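Local structure of putative adhesin (Bacteroides fragilis NCTC 9343, 3PET) at the interface of chains A and B. The protein is a putative lipoprotein adhesin with a right-handed beta-helix fold that probably takes part in cell adhesion. Numbering follows the deposited sequence. Chains: chain A/B, Putative adhesin.

The interface of chains A and B. Residues chain A 27-28, 69, 71, 96-97; chain B 196, 214-215.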
loop_
_atom_site.group_PDB
_atom_site.type_symbol
_atom_site.label_atom_id
_atom_site.label_comp_id
_atom_site.label_asym_id
_atom_site.label_seq_id
_atom_site.Cartn_x
_atom_site.Cartn_y
_atom_site.Cartn_z
ATOM N N GLY A 27 10.896 -0.866 14.780
ATOM C CA GLY A 27 11.459 -1.121 13.454
ATOM C C GLY A 27 11.961 -2.550 13.375
ATOM O O GLY A 27 12.987 -2.844 12.774
ATOM N N THR A 28 11.226 -3.450 14.004
ATOM C CA THR A 28 11.590 -4.853 14.099
ATOM C C THR A 28 10.808 -5.715 13.137
ATOM O O THR A 28 9.884 -5.245 12.455
ATOM C CB THR A 28 11.308 -5.321 15.551
ATOM O OG1 THR A 28 9.997 -4.896 15.893
ATOM C CG2 THR A 28 12.306 -4.768 16.544
ATOM N N ILE A 69 16.705 -2.994 15.013
ATOM C CA ILE A 69 17.532 -4.120 14.568
ATOM C C ILE A 69 18.708 -3.598 13.774
ATOM O O ILE A 69 18.677 -2.464 13.285
ATOM C CB ILE A 69 16.721 -5.179 13.736
ATOM C CG1 ILE A 69 16.160 -4.584 12.423
ATOM C CG2 ILE A 69 15.609 -5.823 14.569
ATOM C CD1 ILE A 69 15.895 -5.587 11.328
ATOM N N LYS A 71 19.955 -3.564 10.557
ATOM C CA LYS A 71 19.303 -3.783 9.249
ATOM C C LYS A 71 20.227 -4.491 8.219
ATOM O O LYS A 71 19.736 -5.010 7.219
ATOM C CB LYS A 71 18.794 -2.454 8.689
ATOM C CG LYS A 71 17.703 -1.838 9.586
ATOM C CD LYS A 71 17.359 -0.450 9.065
ATOM C CE LYS A 71 16.445 0.292 10.004
ATOM N NZ LYS A 71 16.389 1.738 9.669
ATOM N N LYS A 96 7.310 0.768 12.032
ATOM C CA LYS A 96 8.115 0.857 10.820
ATOM C C LYS A 96 8.817 -0.469 10.505
ATOM O O LYS A 96 9.877 -0.449 9.915
ATOM C CB LYS A 96 9.172 1.982 10.948
ATOM C CG LYS A 96 8.625 3.359 11.336
ATOM C CD LYS A 96 9.743 4.368 11.554
ATOM C CE LYS A 96 9.988 4.647 13.016
ATOM N NZ LYS A 96 9.560 6.023 13.397
ATOM N N GLY A 97 8.218 -1.599 10.861
ATOM C CA GLY A 97 8.823 -2.896 10.591
ATOM C C GLY A 97 7.967 -3.837 9.777
ATOM O O GLY A 97 7.156 -3.407 8.952
ATOM N N VAL B 196 11.570 -1.437 3.890
ATOM C CA VAL B 196 10.760 -2.140 4.883
ATOM C C VAL B 196 9.906 -3.093 4.072
ATOM O O VAL B 196 9.011 -2.666 3.349
ATOM C CB VAL B 196 9.943 -1.202 5.803
ATOM C CG1 VAL B 196 9.153 -2.024 6.833
ATOM C CG2 VAL B 196 10.862 -0.187 6.502
ATOM N N GLY B 214 18.028 -3.503 5.249
ATOM C CA GLY B 214 16.649 -3.115 5.472
ATOM C C GLY B 214 15.970 -3.925 6.552
ATOM O O GLY B 214 16.617 -4.628 7.332
ATOM N N VAL B 215 14.647 -3.801 6.612
ATOM C CA VAL B 215 13.816 -4.478 7.603
ATOM C C VAL B 215 12.948 -5.450 6.828
ATOM O O VAL B 215 11.981 -5.051 6.180
ATOM C CB VAL B 215 12.991 -3.480 8.472
ATOM C CG1 VAL B 215 12.176 -4.219 9.529
ATOM C CG2 VAL B 215 13.895 -2.436 9.119
#
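B:Val196 and B:Val215 each set a branched side chain over the face of a peptide group of chain A, a worked example of how apolar groups from one beta-helix can pack on the backbone of another. Both valines sit in Gly-Val-Gly turns of the right-handed beta-helix of this GIN-domain family, on successive coils. CG1 of B:Val215 stands over the A:Gly27–A:Thr28 peptide, 3.6 Å from the carbonyl O of A:Gly27, with CG2 tilted nearer its rim. B:Val196 repeats the arrangement on the A:Lys96–A:Gly97 peptide, where its CG1 lies 3.5 Å from A:Lys96 O and its CG2 approaches the same oxygen. The same CG1 lies 3.2 Å from A:Gly97 O, above the plane of that next carbonyl, and so spans two consecutive carbonyl groups. Almost level with the A:Lys96–A:Gly97 peptide, at its edge, CG1 of B:Val215 meets A:Gly97 CA at 3.8 Å. One methyl thus bridges two turns of chain A. In both valines CG1 points away from the backbone N (chi1 -178° in B:Val215), which sends the two methyls forward together as a fork. A:Lys71 closes the other flank: its extended aliphatic chain runs obliquely past B:Val215, with CE 3.8 Å from CG2, while CB and CG lie against the B:Gly214 backbone. A polar link is backbone-made as well, B:Gly214 N donating to A:Lys71 O at 3.0 Å. That bond is bent, 143° at the hydrogen, and the donor stands above the carbonyl plane. The A:Lys96 side chain is poorly ordered, and its residue contributes here mainly through the carbonyl. Whether the pairing exists outside the crystal is not settled by the coordinates.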